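Local atomic coordinates of bacterial microcompartment shell protein CutR (Streptococcus intermedius SK54 = ATCC 27335, PDB entry 6XPJ), a protein that probably serves as a minor, mostly hexameric shell protein of the bacterial microcompartment for choline degradation, and may lend that shell heterogeneity and flexibility. Residues K20-A25 against G48-T53; S95-L100 against V112-S117; A25-A30 against S91-L96. The protein carries 1 engineered substitution. All coordinates share one frame; numbering follows the deposited sequence.

Contact 1. Residues K20-A25 against G48-T53; sequences KQITLA and GVVSLT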
loop_
_atom_site.group_PDB
_atom_site.type_symbol
_atom_site.label_atom_id
_atom_site.label_comp_id
_atom_site.label_asym_id
_atom_site.label_seq_id
_atom_site.Cartn_x
_atom_site.Cartn_y
_atom_site.Cartn_z
ATOM N N LYS C 20 5.034 -3.371 15.908
ATOM C CA LYS C 20 6.414 -3.728 16.271
ATOM C C LYS C 20 6.418 -5.227 16.435
ATOM O O LYS C 20 6.096 -5.713 17.506
ATOM C CB LYS C 20 6.863 -2.943 17.497
ATOM C CG LYS C 20 6.991 -1.459 17.236
ATOM C CD LYS C 20 7.160 -0.646 18.516
ATOM C CE LYS C 20 5.880 -0.664 19.335
ATOM N NZ LYS C 20 5.723 0.524 20.214
ATOM N N GLN C 21 6.776 -5.947 15.375
ATOM C CA GLN C 21 6.544 -7.409 15.363
ATOM C C GLN C 21 7.498 -8.077 14.383
ATOM O O GLN C 21 7.712 -7.543 13.285
ATOM C CB GLN C 21 5.088 -7.653 14.939
ATOM C CG GLN C 21 4.696 -9.101 14.797
ATOM C CD GLN C 21 3.191 -9.229 14.769
ATOM O OE1 GLN C 21 2.498 -8.840 15.705
ATOM N NE2 GLN C 21 2.696 -9.814 13.698
ATOM N N ILE C 22 7.963 -9.269 14.738
ATOM C CA ILE C 22 8.490 -10.260 13.766
ATOM C C ILE C 22 7.398 -11.295 13.553
ATOM O O ILE C 22 6.973 -11.956 14.525
ATOM C CB ILE C 22 9.800 -10.895 14.241
ATOM C CG1 ILE C 22 10.888 -9.825 14.350
ATOM C CG2 ILE C 22 10.170 -12.040 13.309
ATOM C CD1 ILE C 22 12.261 -10.337 14.714
ATOM N N THR C 23 6.940 -11.428 12.303
ATOM C CA THR C 23 5.807 -12.311 11.951
ATOM C C THR C 23 6.316 -13.621 11.343
ATOM O O THR C 23 5.534 -14.582 11.205
ATOM C CB THR C 23 4.816 -11.597 11.026
ATOM O OG1 THR C 23 4.566 -10.278 11.535
ATOM C CG2 THR C 23 3.523 -12.363 10.932
ATOM N N LEU C 24 7.586 -13.684 10.984
ATOM C CA LEU C 24 8.162 -14.894 10.369
ATOM C C LEU C 24 9.645 -14.910 10.699
ATOM O O LEU C 24 10.328 -13.902 10.483
ATOM C CB LEU C 24 7.950 -14.875 8.851
ATOM C CG LEU C 24 8.439 -16.133 8.135
ATOM C CD1 LEU C 24 7.535 -17.300 8.456
ATOM C CD2 LEU C 24 8.509 -15.888 6.645
ATOM N N ALA C 25 10.139 -16.047 11.176
ATOM C CA ALA C 25 11.582 -16.296 11.366
ATOM C C ALA C 25 11.792 -17.773 11.076
ATOM O O ALA C 25 11.499 -18.633 11.932
ATOM C CB ALA C 25 12.001 -15.900 12.751
ATOM N N GLY C 48 17.347 -18.711 5.435
ATOM C CA GLY C 48 16.591 -18.047 6.505
ATOM C C GLY C 48 15.760 -16.920 5.945
ATOM O O GLY C 48 16.269 -16.169 5.082
ATOM N N VAL C 49 14.513 -16.793 6.397
ATOM C CA VAL C 49 13.516 -15.803 5.925
ATOM C C VAL C 49 12.916 -15.105 7.138
ATOM O O VAL C 49 12.412 -15.792 8.042
ATOM C CB VAL C 49 12.415 -16.465 5.089
ATOM C CG1 VAL C 49 11.579 -15.387 4.413
ATOM C CG2 VAL C 49 12.986 -17.450 4.070
ATOM N N VAL C 50 12.968 -13.782 7.129
ATOM C CA VAL C 50 12.445 -12.951 8.240
ATOM C C VAL C 50 11.470 -11.917 7.686
ATOM O O VAL C 50 11.771 -11.239 6.694
ATOM C CB VAL C 50 13.574 -12.291 9.043
ATOM C CG1 VAL C 50 13.018 -11.726 10.325
ATOM C CG2 VAL C 50 14.704 -13.278 9.328
ATOM N N SER C 51 10.338 -11.787 8.360
ATOM C CA SER C 51 9.316 -10.739 8.134
ATOM C C SER C 51 9.247 -9.826 9.348
ATOM O O SER C 51 8.999 -10.355 10.468
ATOM C CB SER C 51 7.974 -11.372 7.938
ATOM O OG SER C 51 7.004 -10.348 7.671
ATOM N N LEU C 52 9.473 -8.535 9.149
ATOM C CA LEU C 52 9.540 -7.551 10.258
ATOM C C LEU C 52 8.625 -6.367 9.998
ATOM O O LEU C 52 8.404 -5.963 8.852
ATOM C CB LEU C 52 10.964 -7.039 10.432
ATOM C CG LEU C 52 12.041 -8.096 10.581
ATOM C CD1 LEU C 52 12.799 -8.304 9.274
ATOM C CD2 LEU C 52 12.970 -7.779 11.739
ATOM N N THR C 53 8.176 -5.752 11.087
ATOM C CA THR C 53 7.389 -4.506 11.081
ATOM C C THR C 53 7.890 -3.712 12.277
ATOM O O THR C 53 8.031 -4.295 13.360
ATOM C CB THR C 53 5.887 -4.812 11.216
ATOM O OG1 THR C 53 5.534 -5.820 10.244
ATOM C CG2 THR C 53 5.078 -3.541 11.114
HETATM O O HOH W 1 6.222 -8.591 10.319
#
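Ile-22 lies beside Leu-52, and Leu-24 faces Ser-51, where two antiparallel central strands of the circularly permuted BMC domain run together with a beta bulge at Thr-23. Gln-21 and Thr-53 exchange both backbone bonds. The register then slips by one residue, with Thr-23 N reaching Ser-51 O and Ser-51 N reaching Leu-24 O. The tight side faces helix 89-105. There Ile-22 CG1 meets Leu-52 CD2 at 3.9 Å as the two chains point the same way, and Ile-22 CG2, anti to its backbone N (CG1 at chi1 -63°), reaches Val-50 CG1 at 4.1 Å. Ile-99 and Phe-103 of the helix close over Ile-22. On the other face, Leu-24 crosses Val-49 at one end, Leu-24 CD2 lying 3.8 Å from Val-49 CG1. The end with Gln-21, Thr-23, Ser-51 and Thr-53 is polar and holds a water, next to a second subunit whose Pro-18 packs on both threonines. Water 1 sits 2.7 Å from Thr-23 OG1 and 2.9 Å from Thr-53 OG1, and donates to Ser-51 OG, whose stronger partner is Glu-56 of that subunit. Thr-23 OG1 also takes a nearly straight bond from Gln-21 NE2 (2.9 Å, 167°), with the oxygen close to the amide plane.

Contact 2. Residues S95-L100 against V112-S117; sequences SLEDIL and VPLTKS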
loop_
_atom_site.group_PDB
_atom_site.type_symbol
_atom_site.label_atom_id
_atom_site.label_comp_id
_atom_site.label_asym_id
_atom_site.label_seq_id
_atom_site.Cartn_x
_atom_site.Cartn_y
_atom_site.Cartn_z
ATOM N N SER C 95 21.456 -17.631 13.621
ATOM C CA SER C 95 21.165 -16.238 13.227
ATOM C C SER C 95 19.685 -15.917 13.490
ATOM O O SER C 95 19.385 -14.840 13.985
ATOM C CB SER C 95 21.538 -15.982 11.795
ATOM O OG SER C 95 22.964 -16.007 11.637
ATOM N N LEU C 96 18.774 -16.824 13.133
ATOM C CA LEU C 96 17.333 -16.584 13.367
ATOM C C LEU C 96 17.078 -16.471 14.866
ATOM O O LEU C 96 16.326 -15.595 15.279
ATOM C CB LEU C 96 16.547 -17.733 12.754
ATOM C CG LEU C 96 16.496 -17.751 11.236
ATOM C CD1 LEU C 96 15.857 -19.030 10.761
ATOM C CD2 LEU C 96 15.733 -16.540 10.701
ATOM N N GLU C 97 17.638 -17.365 15.662
ATOM C CA GLU C 97 17.472 -17.330 17.134
ATOM C C GLU C 97 17.989 -15.997 17.676
ATOM O O GLU C 97 17.322 -15.389 18.538
ATOM C CB GLU C 97 18.286 -18.449 17.758
ATOM C CG GLU C 97 17.715 -19.827 17.539
ATOM C CD GLU C 97 18.714 -20.934 17.795
ATOM O OE1 GLU C 97 18.277 -22.094 17.810
ATOM O OE2 GLU C 97 19.922 -20.650 17.973
ATOM N N ASP C 98 19.144 -15.541 17.198
ATOM C CA ASP C 98 19.737 -14.299 17.742
ATOM C C ASP C 98 18.852 -13.115 17.370
ATOM O O ASP C 98 18.657 -12.207 18.202
ATOM C CB ASP C 98 21.189 -14.153 17.302
ATOM C CG ASP C 98 22.114 -15.098 18.072
ATOM O OD1 ASP C 98 21.617 -15.986 18.785
ATOM O OD2 ASP C 98 23.326 -14.862 18.030
ATOM N N ILE C 99 18.303 -13.094 16.161
ATOM C CA ILE C 99 17.323 -12.044 15.774
ATOM C C ILE C 99 16.124 -12.083 16.726
ATOM O O ILE C 99 15.756 -11.028 17.233
ATOM C CB ILE C 99 16.869 -12.197 14.310
ATOM C CG1 ILE C 99 18.009 -11.891 13.334
ATOM C CG2 ILE C 99 15.661 -11.339 14.015
ATOM C CD1 ILE C 99 17.744 -12.355 11.936
ATOM N N LEU C 100 15.494 -13.235 16.924
ATOM C CA LEU C 100 14.283 -13.328 17.771
ATOM C C LEU C 100 14.600 -12.891 19.191
ATOM O O LEU C 100 13.813 -12.135 19.762
ATOM C CB LEU C 100 13.730 -14.749 17.712
ATOM C CG LEU C 100 13.087 -15.147 16.386
ATOM C CD1 LEU C 100 12.817 -16.643 16.352
ATOM C CD2 LEU C 100 11.821 -14.361 16.107
ATOM N N VAL C 112 7.212 -14.280 16.779
ATOM C CA VAL C 112 6.800 -15.675 16.529
ATOM C C VAL C 112 7.934 -16.621 16.917
ATOM O O VAL C 112 9.097 -16.230 17.016
ATOM C CB VAL C 112 6.440 -15.851 15.048
ATOM C CG1 VAL C 112 5.166 -15.101 14.726
ATOM C CG2 VAL C 112 7.600 -15.468 14.134
ATOM N N PRO C 113 7.636 -17.922 17.042
ATOM C CA PRO C 113 8.691 -18.903 17.185
ATOM C C PRO C 113 9.489 -19.062 15.893
ATOM O O PRO C 113 9.070 -18.671 14.808
ATOM C CB PRO C 113 7.968 -20.215 17.493
ATOM C CG PRO C 113 6.552 -19.854 17.734
ATOM C CD PRO C 113 6.300 -18.536 17.028
ATOM N N LEU C 114 10.624 -19.713 16.041
ATOM C CA LEU C 114 11.428 -20.195 14.914
ATOM C C LEU C 114 10.696 -21.364 14.251
ATOM O O LEU C 114 10.317 -22.338 14.920
ATOM C CB LEU C 114 12.790 -20.613 15.437
ATOM C CG LEU C 114 13.869 -20.769 14.384
ATOM C CD1 LEU C 114 15.235 -20.530 15.024
ATOM C CD2 LEU C 114 13.792 -22.130 13.786
ATOM N N THR C 115 10.474 -21.283 12.954
ATOM C CA THR C 115 9.792 -22.357 12.223
ATOM C C THR C 115 10.712 -22.937 11.150
ATOM O O THR C 115 11.681 -22.256 10.700
ATOM C CB THR C 115 8.464 -21.867 11.654
ATOM O OG1 THR C 115 8.652 -20.685 10.868
ATOM C CG2 THR C 115 7.493 -21.561 12.771
ATOM N N LYS C 116 10.459 -24.192 10.795
ATOM C CA LYS C 116 11.358 -25.002 9.941
ATOM C C LYS C 116 10.553 -25.717 8.862
ATOM O O LYS C 116 9.508 -26.327 9.164
ATOM C CB LYS C 116 12.121 -26.027 10.775
ATOM C CG LYS C 116 12.911 -25.451 11.925
ATOM C CD LYS C 116 13.825 -26.469 12.571
ATOM C CE LYS C 116 14.504 -25.916 13.803
ATOM N NZ LYS C 116 15.549 -26.844 14.299
ATOM N N SER C 117 11.062 -25.701 7.634
ATOM C CA SER C 117 10.548 -26.555 6.539
ATOM C C SER C 117 11.732 -27.134 5.752
ATOM O O SER C 117 12.871 -26.970 6.144
ATOM C CB SER C 117 9.596 -25.795 5.687
ATOM O OG SER C 117 10.226 -24.730 4.948
ATOM O OXT SER C 117 11.443 -27.782 4.739
#
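Helix residues Glu-97 and Leu-100 come alongside the C-terminal segment 112-117 with CA atoms 7.0 Å apart at the pair Glu-97 and Leu-114, and no hydrogen bond crosses between the backbones. Leu-114 is the residue that reaches for the helix. Its CG is anti to the backbone N (chi1 -164°), and its CD1 settles between two consecutive helix residues, 3.6 Å from Glu-97 CG and 3.8 Å from Leu-96 CB. It is thus the aliphatic part of Glu-97 that packs here, crossing the leucine at a slant. One turn further on, Leu-100 brings both methyls to the chain just before Leu-114: CD2 lies 3.4 Å from Val-112 O, while CD1 is 3.8 Å from Leu-114 N and 4.1 Å from Leu-114 CB. The setting is a beta-alpha-beta crossover of the BMC fold: strand 82-87, helix 89-105 and strand 110-116, whose two strands run parallel with 46-53 and 11-28 between them in the sheet. Leu-100 also touches Ala-25 of strand 11-28, and Leu-96 continues inward to Phe-85. The carboxylate of Glu-97 does not meet Lys-116, whose NZ stays 6.5 Å from Glu-97 OE1 and forms its salt bridge with Glu-93, one turn earlier in the helix.

Contact 3. Residues A25-A30 against S91-L96; sequences AHVIAA and SVETSL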
loop_
_atom_site.group_PDB
_atom_site.type_symbol
_atom_site.label_atom_id
_atom_site.label_comp_id
_atom_site.label_asym_id
_atom_site.label_seq_id
_atom_site.Cartn_x
_atom_site.Cartn_y
_atom_site.Cartn_z
ATOM N N ALA C 25 10.139 -16.047 11.176
ATOM C CA ALA C 25 11.582 -16.296 11.366
ATOM C C ALA C 25 11.792 -17.773 11.076
ATOM O O ALA C 25 11.499 -18.633 11.932
ATOM C CB ALA C 25 12.001 -15.900 12.751
ATOM N N HIS C 26 12.148 -18.067 9.844
ATOM C CA HIS C 26 11.924 -19.386 9.243
ATOM C C HIS C 26 13.181 -19.885 8.564
ATOM O O HIS C 26 13.842 -19.101 7.830
ATOM C CB HIS C 26 10.769 -19.305 8.239
ATOM C CG HIS C 26 10.346 -20.645 7.733
ATOM N ND1 HIS C 26 9.356 -21.389 8.319
ATOM C CD2 HIS C 26 10.808 -21.376 6.678
ATOM C CE1 HIS C 26 9.216 -22.526 7.649
ATOM N NE2 HIS C 26 10.097 -22.546 6.628
ATOM N N VAL C 27 13.451 -21.168 8.722
ATOM C CA VAL C 27 14.532 -21.832 7.949
ATOM C C VAL C 27 13.929 -22.872 7.012
ATOM O O VAL C 27 13.166 -23.735 7.461
ATOM C CB VAL C 27 15.618 -22.446 8.848
ATOM C CG1 VAL C 27 15.080 -23.360 9.943
ATOM C CG2 VAL C 27 16.662 -23.178 8.026
ATOM N N ILE C 28 14.292 -22.759 5.740
ATOM C CA ILE C 28 14.112 -23.849 4.752
ATOM C C ILE C 28 15.410 -24.632 4.763
ATOM O O ILE C 28 16.428 -24.093 4.333
ATOM C CB ILE C 28 13.743 -23.315 3.356
ATOM C CG1 ILE C 28 12.583 -22.323 3.415
ATOM C CG2 ILE C 28 13.463 -24.503 2.439
ATOM C CD1 ILE C 28 12.224 -21.719 2.078
ATOM N N ALA C 29 15.381 -25.871 5.265
ATOM C CA ALA C 29 16.639 -26.595 5.571
ATOM C C ALA C 29 17.334 -26.981 4.273
ATOM O O ALA C 29 18.566 -26.911 4.204
ATOM C CB ALA C 29 16.344 -27.825 6.385
ATOM N N ALA C 30 16.562 -27.423 3.286
ATOM C CA ALA C 30 17.092 -27.991 2.035
ATOM C C ALA C 30 16.227 -27.493 0.884
ATOM O O ALA C 30 15.413 -28.239 0.337
ATOM C CB ALA C 30 17.091 -29.496 2.140
ATOM N N SER C 91 24.078 -22.639 11.259
ATOM C CA SER C 91 24.408 -21.189 11.221
ATOM C C SER C 91 23.131 -20.376 10.993
ATOM O O SER C 91 22.914 -19.363 11.673
ATOM C CB SER C 91 25.428 -20.846 10.162
ATOM O OG SER C 91 26.667 -21.503 10.425
ATOM N N VAL C 92 22.293 -20.839 10.078
ATOM C CA VAL C 92 21.035 -20.114 9.748
ATOM C C VAL C 92 20.121 -20.130 10.982
ATOM O O VAL C 92 19.555 -19.078 11.335
ATOM C CB VAL C 92 20.349 -20.720 8.517
ATOM C CG1 VAL C 92 18.940 -20.176 8.374
ATOM C CG2 VAL C 92 21.169 -20.431 7.277
ATOM N N GLU C 93 19.985 -21.267 11.649
ATOM C CA GLU C 93 19.160 -21.304 12.884
ATOM C C GLU C 93 19.739 -20.367 13.955
ATOM O O GLU C 93 18.948 -19.685 14.665
ATOM C CB GLU C 93 19.038 -22.723 13.412
ATOM C CG GLU C 93 18.265 -23.614 12.497
ATOM C CD GLU C 93 17.960 -24.996 13.042
ATOM O OE1 GLU C 93 17.211 -25.712 12.370
ATOM O OE2 GLU C 93 18.463 -25.332 14.128
ATOM N N THR C 94 21.068 -20.363 14.173
ATOM C CA THR C 94 21.712 -19.496 15.182
ATOM C C THR C 94 21.347 -18.044 14.886
ATOM O O THR C 94 20.961 -17.310 15.802
ATOM C CB THR C 94 23.232 -19.690 15.223
ATOM O OG1 THR C 94 23.421 -21.029 15.688
ATOM C CG2 THR C 94 23.933 -18.686 16.114
ATOM N N SER C 95 21.456 -17.631 13.621
ATOM C CA SER C 95 21.165 -16.238 13.227
ATOM C C SER C 95 19.685 -15.917 13.490
ATOM O O SER C 95 19.385 -14.840 13.985
ATOM C CB SER C 95 21.538 -15.982 11.795
ATOM O OG SER C 95 22.964 -16.007 11.637
ATOM N N LEU C 96 18.774 -16.824 13.133
ATOM C CA LEU C 96 17.333 -16.584 13.367
ATOM C C LEU C 96 17.078 -16.471 14.866
ATOM O O LEU C 96 16.326 -15.595 15.279
ATOM C CB LEU C 96 16.547 -17.733 12.754
ATOM C CG LEU C 96 16.496 -17.751 11.236
ATOM C CD1 LEU C 96 15.857 -19.030 10.761
ATOM C CD2 LEU C 96 15.733 -16.540 10.701
#
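Strand 25-28 and helix 91-96 run antiparallel, 177° between their directions and 8.7 Å between their axes, with Ala-25 opposite Leu-96 and Val-27 opposite Glu-93. Val-27 meets three helix residues, each with a different part of its side chain. Its CG2 meets Val-92 CG1 at 3.8 Å, and its CB receives Leu-96 CD1 at 3.9 Å. CG1 takes the crowded position between the backbone N and the carbonyl carbon (chi1 52°), which sets it against Glu-93, 4.1 Å from CG and 4.0 Å from OE1. Beyond CG the chain of Glu-93 is extended and crosses the valine obliquely, OE1 going on to Lys-116. Leu-96 uses both of its methyls: CD1 lies 3.6 Å from His-26 O, and CD2 approaches the backbone of Ala-25 and, at 4.3 Å, Ala-25 CB. Nothing polar bonds across, so the contact is methyl packing on strand backbone and side chains. The His-26 ring leaves the other face of the sheet, where ND1 bonds to Thr-115 OG1 and NE2 to Ser-117 OG, a grip at both nitrogens that should fix the ring's rotation; Tyr-102 of a second subunit packs on it. Around the contact, Val-92 also rests on Phe-85 of strand 82-87, Val-92 and Val-27 meet Ala-46 of strand 46-53, Leu-96 touches Val-50 of that same strand, and Lys-116 of strand 110-116 packs on Val-27, so the helix spans four strands of the sheet.

Contacts 1 and 3 are buried, whereas contact 2 lies at the surface. Strand 11-28 serves contacts 1 and 3, which share Ala-25; helix 89-105 serves contacts 2 and 3, which share Ser-95 and Leu-96. Contact 1 is strand pairing inside the sheet, held by backbone hydrogen bonds and a water, while the other two rest helix on sheet through apolar atoms, with no hydrogen bond between their segments. Backbone bonds join them: Val-49 N to His-26 O links contacts 1 and 3, and Ala-25 O to Thr-115 N links contacts 1 and 2. His-26 of contact 3 is joined by polar bonds to the C-terminal segment of contact 2. All three contacts touch a second subunit.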